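H127A/Y244A mutant of alginate lyase AlyC3 in complex with dimannuronate (Psychromonas sp., PDB 7C8F) probably cleaves alginate, the brown-algal polyuronate, by beta-elimination as a family PL7 polysaccharide lyase, and here holds dimannuronate in a doubly substituted mutant. Local coordinates at residues 76-82 and 237-243; 109-115 and 245-251; 117-123 and 143-149. All blocks are in the same frame, centred on the assembly; numbering follows the deposited sequence.

All three contacts lie in the beta-jelly-roll fold of PL7 lyases, two of them in the sheet that carries the dimannuronate. Contact 1 pairs strand 77-82 with strands 235-240 and 242-245; contact 3 pairs strand 119-129 with 143-148. Their centres are about 12 Å apart, and strand 119-129 borders the strands of 237-243, so the two pairs run on into one antiparallel sheet. Contact 2 ties the loop 109-115 to 245-251, its centre about 19 Å from that of contact 1 and about 12 Å from that of contact 3. Along the chain contact 3 nests within the loops closed by both others, while contacts 1 and 2 cross. Arg-77, Gln-117 and Arg-144 thus meet one disaccharide from distant parts of the sequence.

Contact 1: residues 76-82 and 237-243. With BEM (beta-D-mannopyranuronic acid), chain D.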
loop_
_atom_site.group_PDB
_atom_site.type_symbol
_atom_site.label_atom_id
_atom_site.label_comp_id
_atom_site.label_asym_id
_atom_site.label_seq_id
_atom_site.Cartn_x
_atom_site.Cartn_y
_atom_site.Cartn_z
ATOM N N LEU B 76 24.986 -0.930 -13.729
ATOM C CA LEU B 76 25.798 -1.020 -12.528
ATOM C C LEU B 76 25.721 0.294 -11.752
ATOM O O LEU B 76 25.361 1.346 -12.292
ATOM C CB LEU B 76 27.246 -1.402 -12.858
ATOM C CG LEU B 76 27.442 -2.803 -13.461
ATOM C CD1 LEU B 76 28.915 -3.216 -13.442
ATOM C CD2 LEU B 76 26.599 -3.840 -12.725
ATOM N N ARG B 77 26.033 0.222 -10.463
ATOM C CA ARG B 77 25.796 1.379 -9.613
ATOM C C ARG B 77 26.868 1.490 -8.545
ATOM O O ARG B 77 27.622 0.549 -8.274
ATOM C CB ARG B 77 24.379 1.365 -9.013
ATOM C CG ARG B 77 23.897 0.018 -8.502
ATOM C CD ARG B 77 22.364 -0.104 -8.556
ATOM N NE ARG B 77 21.676 1.146 -8.230
ATOM C CZ ARG B 77 20.760 1.722 -9.005
ATOM N NH1 ARG B 77 20.404 1.154 -10.150
ATOM N NH2 ARG B 77 20.189 2.863 -8.631
ATOM N N ASN B 78 26.910 2.668 -7.929
ATOM C CA ASN B 78 27.878 2.981 -6.885
ATOM C C ASN B 78 27.252 4.103 -6.055
ATOM O O ASN B 78 27.274 5.265 -6.469
ATOM C CB ASN B 78 29.196 3.407 -7.511
ATOM C CG ASN B 78 30.206 3.863 -6.483
ATOM O OD1 ASN B 78 29.989 3.735 -5.280
ATOM N ND2 ASN B 78 31.336 4.390 -6.958
ATOM N N GLU B 79 26.671 3.746 -4.914
ATOM C CA GLU B 79 25.823 4.683 -4.200
ATOM C C GLU B 79 25.981 4.547 -2.699
ATOM O O GLU B 79 26.118 3.437 -2.172
ATOM C CB GLU B 79 24.336 4.428 -4.506
ATOM C CG GLU B 79 23.942 4.703 -5.952
ATOM C CD GLU B 79 22.606 4.093 -6.316
ATOM O OE1 GLU B 79 22.357 2.910 -5.976
ATOM O OE2 GLU B 79 21.802 4.809 -6.942
ATOM N N VAL B 80 25.938 5.679 -2.012
ATOM C CA VAL B 80 25.715 5.696 -0.572
ATOM C C VAL B 80 24.213 5.594 -0.330
ATOM O O VAL B 80 23.426 6.340 -0.930
ATOM C CB VAL B 80 26.295 6.980 0.043
ATOM C CG1 VAL B 80 25.726 7.230 1.419
ATOM C CG2 VAL B 80 27.827 6.906 0.110
ATOM N N ARG B 81 23.811 4.664 0.536
ATOM C CA ARG B 81 22.413 4.361 0.830
ATOM C C ARG B 81 22.170 4.747 2.282
ATOM O O ARG B 81 22.707 4.106 3.192
ATOM C CB ARG B 81 22.112 2.881 0.570
ATOM C CG ARG B 81 20.636 2.472 0.659
ATOM C CD ARG B 81 20.189 2.134 2.088
ATOM N NE ARG B 81 19.012 1.252 2.081
ATOM C CZ ARG B 81 17.899 1.429 2.785
ATOM N NH1 ARG B 81 16.912 0.529 2.696
ATOM N NH2 ARG B 81 17.767 2.456 3.622
ATOM N N VAL B 82 21.416 5.820 2.498
ATOM C CA VAL B 82 21.121 6.279 3.851
ATOM C C VAL B 82 20.193 5.271 4.517
ATOM O O VAL B 82 19.178 4.864 3.946
ATOM C CB VAL B 82 20.527 7.699 3.823
ATOM C CG1 VAL B 82 20.257 8.203 5.231
ATOM C CG2 VAL B 82 21.468 8.669 3.076
ATOM N N TYR B 237 13.677 5.774 1.254
ATOM C CA TYR B 237 15.053 6.033 1.658
ATOM C C TYR B 237 15.807 6.742 0.550
ATOM O O TYR B 237 15.428 6.690 -0.628
ATOM C CB TYR B 237 15.799 4.760 2.074
ATOM C CG TYR B 237 15.926 3.673 1.019
ATOM C CD1 TYR B 237 14.947 2.692 0.868
ATOM C CD2 TYR B 237 17.054 3.603 0.208
ATOM C CE1 TYR B 237 15.095 1.681 -0.072
ATOM C CE2 TYR B 237 17.217 2.594 -0.717
ATOM C CZ TYR B 237 16.231 1.636 -0.861
ATOM O OH TYR B 237 16.365 0.621 -1.795
ATOM N N PHE B 238 16.893 7.407 0.942
ATOM C CA PHE B 238 17.737 8.166 0.028
ATOM C C PHE B 238 18.935 7.355 -0.454
ATOM O O PHE B 238 19.531 6.579 0.303
ATOM C CB PHE B 238 18.320 9.395 0.730
ATOM C CG PHE B 238 17.330 10.486 1.017
ATOM C CD1 PHE B 238 16.603 11.090 -0.012
ATOM C CD2 PHE B 238 17.182 10.973 2.307
ATOM C CE1 PHE B 238 15.724 12.123 0.266
ATOM C CE2 PHE B 238 16.316 12.012 2.582
ATOM C CZ PHE B 238 15.579 12.588 1.564
ATOM N N LYS B 239 19.328 7.596 -1.708
ATOM C CA LYS B 239 20.611 7.160 -2.236
ATOM C C LYS B 239 21.238 8.294 -3.026
ATOM O O LYS B 239 20.538 9.135 -3.606
ATOM C CB LYS B 239 20.490 5.950 -3.164
ATOM C CG LYS B 239 19.971 4.717 -2.444
ATOM C CD LYS B 239 20.183 3.434 -3.229
ATOM C CE LYS B 239 19.199 3.318 -4.378
ATOM N NZ LYS B 239 19.458 2.043 -5.117
ATOM N N ALA B 240 22.563 8.289 -3.076
ATOM C CA ALA B 240 23.328 9.271 -3.825
ATOM C C ALA B 240 24.588 8.612 -4.356
ATOM O O ALA B 240 25.225 7.831 -3.646
ATOM C CB ALA B 240 23.696 10.479 -2.953
ATOM N N GLY B 241 24.945 8.939 -5.595
ATOM C CA GLY B 241 26.166 8.428 -6.197
ATOM C C GLY B 241 26.006 8.408 -7.698
ATOM O O GLY B 241 25.610 9.429 -8.276
ATOM N N VAL B 242 26.260 7.267 -8.344
ATOM C CA VAL B 242 25.964 7.093 -9.766
ATOM C C VAL B 242 25.307 5.744 -9.989
ATOM O O VAL B 242 25.633 4.756 -9.320
ATOM C CB VAL B 242 27.210 7.208 -10.671
ATOM C CG1 VAL B 242 27.761 8.605 -10.644
ATOM C CG2 VAL B 242 28.268 6.199 -10.246
ATOM N N ALA B 243 24.366 5.715 -10.924
ATOM C CA ALA B 243 23.772 4.487 -11.428
ATOM C C ALA B 243 23.621 4.680 -12.927
ATOM O O ALA B 243 23.124 5.721 -13.366
ATOM C CB ALA B 243 22.416 4.206 -10.770
HETATM C C1 BEM D . 16.104 -1.944 -8.555
HETATM C C2 BEM D . 14.676 -2.173 -9.016
HETATM O O2 BEM D . 13.776 -1.481 -8.171
HETATM C C3 BEM D . 14.520 -1.736 -10.450
HETATM O O3 BEM D . 13.184 -1.814 -10.839
HETATM C C4 BEM D . 15.054 -0.329 -10.671
HETATM O O4 BEM D . 15.174 -0.123 -12.075
HETATM C C5 BEM D . 16.430 -0.186 -10.064
HETATM O O5 BEM D . 16.491 -0.613 -8.724
HETATM C C6 BEM D . 16.735 1.259 -10.084
HETATM O O6B BEM D . 16.546 1.909 -9.057
HETATM O O6A BEM D . 17.327 1.710 -11.049
HETATM O O1 BEM D . 16.237 -2.190 -7.167
HETATM O O HOH W 1 17.315 7.093 3.820
#
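Three cationic side chains crowd one face of this antiparallel pair, and Arg-77 NH2 comes within 3.7 Å of Lys-239 NZ. Glu-79 makes the crowding tolerable: its OE1 accepts from Arg-77 NE at 2.9 Å and from Lys-239 NZ at 3.1 Å, while its OE2 takes Arg-77 NH2 at 3.0 Å, closing a salt-bridge network. Farther along the strand the guanidinium of Arg-81 lies flat on the Tyr-237 ring, with CZ 3.5 Å from the ring centroid and the planes at 5°, a cation-pi stack. Arg-81 NH2 also donates to Val-82 O (2.8 Å), and its NE binds a malonate ion, probably from the crystallisation liquor.

The backbones hold a regular register. Asn-78 exchanges hydrogen bonds with Val-242 (Asn-78 N to Val-242 O 2.8 Å, Val-242 N to Asn-78 O 2.9 Å), and Val-80 does the same with Ala-240. The chain turns a corner at Gly-241, opposite Glu-79, where phi/psi of 154/-127 calls for glycine and a CB would clash with Asn-78 O. Beyond the last bonded pair, Val-82 N donates to Phe-238 O (3.0 Å), and a water joins Val-82 O to Phe-238 N. On the other face Asn-78, Val-80 and Val-242 pack against strand 67-72, with Asn-78 ND2 bonded to Lys-70 O.

Arg-77 NH1 donates a long hydrogen bond to O6A of the chain D mannuronate (3.3 Å). Glu-79 probably orients this guanidinium, and with Lys-239 alongside, the three-residue cluster keeps a net positive charge near the sugar carboxylate, as suits an anionic polymer.

Contact 2: residues 109-115 and 245-251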
loop_
_atom_site.group_PDB
_atom_site.type_symbol
_atom_site.label_atom_id
_atom_site.label_comp_id
_atom_site.label_asym_id
_atom_site.label_seq_id
_atom_site.Cartn_x
_atom_site.Cartn_y
_atom_site.Cartn_z
ATOM N N SER B 109 30.975 9.983 -21.631
ATOM C CA SER B 109 30.561 8.729 -21.000
ATOM C C SER B 109 29.697 7.891 -21.930
ATOM O O SER B 109 29.814 6.660 -21.968
ATOM C CB SER B 109 29.772 9.010 -19.713
ATOM O OG SER B 109 30.588 9.571 -18.709
ATOM N N MET B 110 28.798 8.545 -22.635
ATOM C CA MET B 110 27.830 7.904 -23.474
ATOM C C MET B 110 28.175 7.685 -24.972
ATOM O O MET B 110 27.373 7.224 -25.683
ATOM C CB MET B 110 26.478 8.611 -23.323
ATOM C CG MET B 110 26.045 8.799 -21.869
ATOM S SD MET B 110 24.272 9.070 -21.631
ATOM C CE MET B 110 24.245 9.190 -19.841
ATOM N N LYS B 111 29.387 8.027 -25.365
ATOM C CA LYS B 111 29.904 7.917 -26.747
ATOM C C LYS B 111 29.566 6.659 -27.470
ATOM O O LYS B 111 29.168 6.667 -28.610
ATOM C CB LYS B 111 31.440 7.889 -26.733
ATOM C CG LYS B 111 32.206 9.113 -27.084
ATOM C CD LYS B 111 33.665 8.990 -26.653
ATOM C CE LYS B 111 34.267 7.603 -26.826
ATOM N NZ LYS B 111 35.769 7.556 -26.722
ATOM N N ASN B 112 29.791 5.562 -26.811
ATOM C CA ASN B 112 29.571 4.288 -27.410
ATOM C C ASN B 112 28.308 3.616 -26.966
ATOM O O ASN B 112 28.174 2.449 -27.132
ATOM C CB ASN B 112 30.757 3.402 -27.080
ATOM C CG ASN B 112 31.945 3.632 -27.992
ATOM O OD1 ASN B 112 33.063 3.563 -27.556
ATOM N ND2 ASN B 112 31.698 3.820 -29.242
ATOM N N SER B 113 27.376 4.363 -26.388
ATOM C CA SER B 113 26.144 3.750 -25.949
ATOM C C SER B 113 25.087 3.586 -26.992
ATOM O O SER B 113 24.878 4.421 -27.803
ATOM C CB SER B 113 25.509 4.598 -24.812
ATOM O OG SER B 113 24.309 4.054 -24.368
ATOM N N ASN B 114 24.406 2.486 -26.933
ATOM C CA ASN B 114 23.220 2.280 -27.749
ATOM C C ASN B 114 21.965 2.148 -26.894
ATOM O O ASN B 114 20.957 1.606 -27.354
ATOM C CB ASN B 114 23.390 1.083 -28.684
ATOM C CG ASN B 114 23.399 -0.240 -27.948
ATOM O OD1 ASN B 114 23.618 -0.293 -26.739
ATOM N ND2 ASN B 114 23.165 -1.322 -28.684
ATOM N N SER B 115 22.017 2.628 -25.653
ATOM C CA SER B 115 20.839 2.632 -24.800
ATOM C C SER B 115 19.810 3.612 -25.343
ATOM O O SER B 115 20.159 4.684 -25.845
ATOM C CB SER B 115 21.228 3.049 -23.379
ATOM O OG SER B 115 20.078 3.190 -22.557
ATOM N N GLN B 245 22.378 4.214 -16.689
ATOM C CA GLN B 245 21.404 3.786 -17.683
ATOM C C GLN B 245 21.931 4.156 -19.067
ATOM O O GLN B 245 21.318 4.942 -19.803
ATOM C CB GLN B 245 20.022 4.380 -17.385
ATOM C CG GLN B 245 19.385 3.834 -16.084
ATOM C CD GLN B 245 19.665 4.695 -14.843
ATOM O OE1 GLN B 245 19.886 5.904 -14.941
ATOM N NE2 GLN B 245 19.644 4.066 -13.665
ATOM N N PHE B 246 23.103 3.618 -19.403
ATOM C CA PHE B 246 23.751 3.800 -20.695
ATOM C C PHE B 246 24.788 2.690 -20.799
ATOM O O PHE B 246 25.173 2.097 -19.786
ATOM C CB PHE B 246 24.402 5.183 -20.820
ATOM C CG PHE B 246 25.588 5.379 -19.921
ATOM C CD1 PHE B 246 25.418 5.722 -18.590
ATOM C CD2 PHE B 246 26.883 5.216 -20.404
ATOM C CE1 PHE B 246 26.504 5.904 -17.765
ATOM C CE2 PHE B 246 27.977 5.391 -19.576
ATOM C CZ PHE B 246 27.789 5.733 -18.253
ATOM N N THR B 247 25.223 2.396 -22.023
ATOM C CA THR B 247 26.102 1.255 -22.247
ATOM C C THR B 247 27.521 1.680 -22.606
ATOM O O THR B 247 27.770 2.784 -23.097
ATOM C CB THR B 247 25.561 0.297 -23.324
ATOM O OG1 THR B 247 25.832 0.825 -24.632
ATOM C CG2 THR B 247 24.062 0.065 -23.158
ATOM N N ASN B 248 28.458 0.771 -22.322
ATOM C CA ASN B 248 29.820 0.814 -22.868
ATOM C C ASN B 248 30.622 2.028 -22.407
ATOM O O ASN B 248 31.516 2.489 -23.120
ATOM C CB ASN B 248 29.823 0.715 -24.400
ATOM C CG ASN B 248 29.181 -0.560 -24.904
ATOM O OD1 ASN B 248 28.193 -0.525 -25.636
ATOM N ND2 ASN B 248 29.743 -1.699 -24.516
ATOM N N GLY B 249 30.346 2.552 -21.211
ATOM C CA GLY B 249 31.053 3.722 -20.735
ATOM C C GLY B 249 31.103 3.814 -19.222
ATOM O O GLY B 249 30.512 3.001 -18.505
ATOM N N MET B 250 31.804 4.836 -18.741
ATOM C CA MET B 250 31.969 5.063 -17.311
ATOM C C MET B 250 31.415 6.427 -16.926
ATOM O O MET B 250 31.727 7.438 -17.565
ATOM C CB MET B 250 33.429 4.970 -16.867
ATOM C CG MET B 250 33.542 4.989 -15.346
ATOM S SD MET B 250 35.217 4.923 -14.721
ATOM C CE MET B 250 35.675 3.244 -15.152
ATOM N N SER B 251 30.606 6.449 -15.878
ATOM C CA SER B 251 30.090 7.692 -15.331
ATOM C C SER B 251 30.991 8.171 -14.200
ATOM O O SER B 251 31.730 7.394 -13.588
ATOM C CB SER B 251 28.686 7.468 -14.781
ATOM O OG SER B 251 28.741 6.477 -13.772
HETATM O O HOH W 2 29.487 4.806 -24.058
HETATM O O HOH W 3 32.818 4.488 -24.324
#
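Ser-109, Phe-246 and Thr-247 have the most surface covered here. Ser-109 OG donates to Met-250 O at 2.7 Å, and its carbonyl O lies 3.4 Å from Gly-249 CA in a nearly straight CA-H...O contact; a CB on Gly-249 would strike that oxygen. The Phe-246 ring approaches the same carbonyl, with CE2 3.3 Å from Ser-109 O, and meets Met-110, whose SD sits obliquely 5.0 Å from the ring centroid and whose CE is 3.9 Å from CD1 of Phe-246: a Met-aromatic contact.

Thr-247 is held through its backbone N and its hydroxyl. Its N donates to Ser-113 OG (3.0 Å, 177°), and Thr-247 OG1 accepts from Asn-114 N (3.2 Å). Ser-113 OG also takes Ser-115 N at 3.0 Å, an ST turn, and is bonded to Asn-118. Before it, a type I turn from Met-110 to Ser-113 closes with Ser-113 N to Met-110 O at 2.9 Å. A water bridges Asn-112 N to Thr-247 O.

The contact thus fastens the loop between helix 106-109 and strand 119-129 to the connection leading from strand 242-245 into strand 250-264, with Phe-246 and Met-110 both lying against Ile-120.

Contact 3: residues 117-123 and 143-149; sequences QNEITFL and LRVVWKE. With BEM (beta-D-mannopyranuronic acid), chain C.
The glycan pocket of this PL7 jelly roll is built partly on an antiparallel pair, strands 119-123 and 143-148, whose axes approach to 4.6 Å at 143°. Glu-119/Lys-148 and Thr-121/Val-146 are non-hydrogen-bonded pairs. Between them Ile-120 and Trp-147 bond twice (Ile-120 N to Trp-147 O 3.1 Å, Trp-147 N to Ile-120 O 2.9 Å). The register then slips by one at a classic beta bulge: Phe-122 (phi/psi -125/-11) and Leu-123 both face Val-145, with Phe-122 N to Val-145 O 3.0 Å and Val-145 N to Leu-123 O 2.9 Å. Phe-122 CZ packs 3.7 Å from Val-145 CG1. Asn-118, at 51/62, begins a G1 bulge with Glu-119 opposite Gln-245. Asn-118 O accepts from Glu-149 N (3.1 Å), Asn-118 ND2 donates a hydrogen bond to Glu-149 OE2 (2.8 Å), and Asn-118 OD1 is hydrogen-bonded to Ser-113 OG.

Glu-119 (m, t) centres a salt-bridge network: OE1 accepts from Arg-144 NH1 and NH2, both 2.9 Å, and OE2 from Lys-148 NZ at 2.8 Å. Lys-148 NZ also donates to Gln-117 O (2.9 Å). Arg-144 (m, t, m) NH1 also donates to Thr-121 OG1 (3.0 Å), itself hydrogen-bonded to Gln-245 OE1, and one guanidinium face lies under C3 of the chain C mannuronate. Gln-117 (t, t) NE2 donates to Glu-119 OE1 at 2.8 Å and to O3 of that sugar at 2.9 Å.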
loop_
_atom_site.group_PDB
_atom_site.type_symbol
_atom_site.label_atom_id
_atom_site.label_comp_id
_atom_site.label_asym_id
_atom_site.label_seq_id
_atom_site.Cartn_x
_atom_site.Cartn_y
_atom_site.Cartn_z
ATOM N N GLN B 117 17.786 4.926 -23.241
ATOM C CA GLN B 117 17.586 5.791 -22.086
ATOM C C GLN B 117 18.679 6.850 -21.963
ATOM O O GLN B 117 18.389 8.051 -21.895
ATOM C CB GLN B 117 17.540 4.920 -20.826
ATOM C CG GLN B 117 16.996 5.617 -19.613
ATOM C CD GLN B 117 16.650 4.642 -18.516
ATOM O OE1 GLN B 117 16.751 3.427 -18.693
ATOM N NE2 GLN B 117 16.242 5.166 -17.370
ATOM N N ASN B 118 19.946 6.436 -21.940
ATOM C CA ASN B 118 21.074 7.363 -21.878
ATOM C C ASN B 118 20.907 8.383 -20.748
ATOM O O ASN B 118 20.850 9.596 -20.957
ATOM C CB ASN B 118 21.343 8.019 -23.239
ATOM C CG ASN B 118 22.202 7.142 -24.132
ATOM O OD1 ASN B 118 22.632 6.064 -23.718
ATOM N ND2 ASN B 118 22.454 7.590 -25.351
ATOM N N GLU B 119 20.850 7.846 -19.519
ATOM C CA GLU B 119 20.743 8.632 -18.293
ATOM C C GLU B 119 21.814 8.190 -17.305
ATOM O O GLU B 119 22.249 7.032 -17.313
ATOM C CB GLU B 119 19.352 8.450 -17.623
ATOM C CG GLU B 119 18.212 9.025 -18.455
ATOM C CD GLU B 119 16.840 8.583 -18.015
ATOM O OE1 GLU B 119 16.707 7.934 -16.950
ATOM O OE2 GLU B 119 15.877 8.888 -18.748
ATOM N N ILE B 120 22.247 9.127 -16.461
ATOM C CA ILE B 120 23.006 8.834 -15.245
ATOM C C ILE B 120 22.156 9.309 -14.078
ATOM O O ILE B 120 21.823 10.496 -13.999
ATOM C CB ILE B 120 24.373 9.543 -15.227
ATOM C CG1 ILE B 120 25.274 9.001 -16.339
ATOM C CG2 ILE B 120 25.044 9.363 -13.833
ATOM C CD1 ILE B 120 26.414 9.949 -16.725
ATOM N N THR B 121 21.817 8.395 -13.166
ATOM C CA THR B 121 21.040 8.737 -11.981
ATOM C C THR B 121 22.006 8.981 -10.842
ATOM O O THR B 121 22.856 8.133 -10.573
ATOM C CB THR B 121 20.108 7.584 -11.613
ATOM O OG1 THR B 121 19.203 7.359 -12.699
ATOM C CG2 THR B 121 19.326 7.883 -10.319
ATOM N N PHE B 122 21.896 10.137 -10.186
ATOM C CA PHE B 122 22.830 10.477 -9.119
ATOM C C PHE B 122 22.185 10.824 -7.781
ATOM O O PHE B 122 22.902 10.895 -6.775
ATOM C CB PHE B 122 23.835 11.561 -9.573
ATOM C CG PHE B 122 23.196 12.848 -10.000
ATOM C CD1 PHE B 122 22.792 13.042 -11.318
ATOM C CD2 PHE B 122 23.005 13.861 -9.085
ATOM C CE1 PHE B 122 22.187 14.234 -11.715
ATOM C CE2 PHE B 122 22.416 15.057 -9.465
ATOM C CZ PHE B 122 22.000 15.247 -10.793
ATOM N N LEU B 123 20.868 11.013 -7.724
ATOM C CA LEU B 123 20.145 11.103 -6.461
ATOM C C LEU B 123 18.860 10.319 -6.617
ATOM O O LEU B 123 18.254 10.338 -7.694
ATOM C CB LEU B 123 19.792 12.546 -6.092
ATOM C CG LEU B 123 20.972 13.521 -6.016
ATOM C CD1 LEU B 123 20.489 14.959 -6.022
ATOM C CD2 LEU B 123 21.808 13.257 -4.763
ATOM N N LEU B 143 11.683 8.812 -6.842
ATOM C CA LEU B 143 12.378 9.887 -7.539
ATOM C C LEU B 143 13.718 9.389 -8.039
ATOM O O LEU B 143 14.463 8.766 -7.279
ATOM C CB LEU B 143 12.617 11.064 -6.575
ATOM C CG LEU B 143 13.583 12.150 -7.081
ATOM C CD1 LEU B 143 12.975 12.923 -8.274
ATOM C CD2 LEU B 143 13.957 13.110 -5.941
ATOM N N ARG B 144 14.040 9.774 -9.251
ATOM C CA ARG B 144 15.353 9.677 -9.779
ATOM C C ARG B 144 15.743 11.097 -10.289
ATOM O O ARG B 144 15.041 11.667 -11.044
ATOM C CB ARG B 144 15.501 8.680 -10.924
ATOM C CG ARG B 144 15.307 7.240 -10.553
ATOM C CD ARG B 144 15.689 6.334 -11.722
ATOM N NE ARG B 144 14.923 6.585 -12.919
ATOM C CZ ARG B 144 15.419 6.880 -14.090
ATOM N NH1 ARG B 144 16.691 7.005 -14.249
ATOM N NH2 ARG B 144 14.632 7.110 -15.094
ATOM N N VAL B 145 16.867 11.610 -9.835
ATOM C CA VAL B 145 17.414 12.855 -10.330
ATOM C C VAL B 145 18.526 12.394 -11.270
ATOM O O VAL B 145 19.436 11.742 -10.883
ATOM C CB VAL B 145 17.947 13.799 -9.242
ATOM C CG1 VAL B 145 18.460 15.075 -9.893
ATOM C CG2 VAL B 145 16.848 14.146 -8.261
ATOM N N VAL B 146 18.389 12.784 -12.526
ATOM C CA VAL B 146 19.274 12.353 -13.573
ATOM C C VAL B 146 19.848 13.420 -14.464
ATOM O O VAL B 146 19.332 14.481 -14.544
ATOM C CB VAL B 146 18.519 11.389 -14.542
ATOM C CG1 VAL B 146 17.806 10.315 -13.787
ATOM C CG2 VAL B 146 17.522 12.111 -15.452
ATOM N N TRP B 147 20.926 13.056 -15.142
ATOM C CA TRP B 147 21.498 13.832 -16.225
ATOM C C TRP B 147 21.034 12.999 -17.398
ATOM O O TRP B 147 21.177 11.832 -17.394
ATOM C CB TRP B 147 23.009 13.926 -16.208
ATOM C CG TRP B 147 23.563 14.689 -17.380
ATOM C CD1 TRP B 147 23.873 15.987 -17.392
ATOM C CD2 TRP B 147 23.861 14.190 -18.679
ATOM N NE1 TRP B 147 24.339 16.350 -18.610
ATOM C CE2 TRP B 147 24.332 15.265 -19.426
ATOM C CE3 TRP B 147 23.767 12.955 -19.281
ATOM C CZ2 TRP B 147 24.729 15.133 -20.722
ATOM C CZ3 TRP B 147 24.169 12.839 -20.571
ATOM C CH2 TRP B 147 24.640 13.929 -21.271
ATOM N N LYS B 148 20.420 13.625 -18.390
ATOM C CA LYS B 148 19.869 12.898 -19.529
ATOM C C LYS B 148 20.439 13.456 -20.823
ATOM O O LYS B 148 20.423 14.669 -21.039
ATOM C CB LYS B 148 18.337 12.954 -19.551
ATOM C CG LYS B 148 17.706 12.087 -20.636
ATOM C CD LYS B 148 16.214 11.911 -20.411
ATOM C CE LYS B 148 15.566 11.063 -21.504
ATOM N NZ LYS B 148 16.010 9.640 -21.471
ATOM N N GLU B 149 20.898 12.563 -21.698
ATOM C CA GLU B 149 21.562 13.022 -22.914
ATOM C C GLU B 149 20.599 13.790 -23.819
ATOM O O GLU B 149 20.921 14.891 -24.285
ATOM C CB GLU B 149 22.186 11.841 -23.658
ATOM C CG GLU B 149 22.910 12.278 -24.927
ATOM C CD GLU B 149 23.377 11.109 -25.772
ATOM O OE1 GLU B 149 24.593 11.018 -26.035
ATOM O OE2 GLU B 149 22.529 10.285 -26.174
HETATM C C1 BEM C . 14.900 1.237 -12.355
HETATM C C2 BEM C . 15.481 1.621 -13.713
HETATM O O2 BEM C . 15.023 0.719 -14.709
HETATM C C3 BEM C . 14.973 2.991 -14.096
HETATM O O3 BEM C . 15.315 3.291 -15.408
HETATM C C4 BEM C . 13.493 2.882 -14.191
HETATM O O4 BEM C . 12.927 3.997 -14.813
HETATM C C5 BEM C . 12.990 2.633 -12.814
HETATM O O5 BEM C . 13.510 1.385 -12.437
HETATM C C6 BEM C . 11.516 2.596 -12.822
HETATM O O6B BEM C . 10.951 1.532 -12.906
HETATM O O6A BEM C . 10.985 3.626 -12.527
#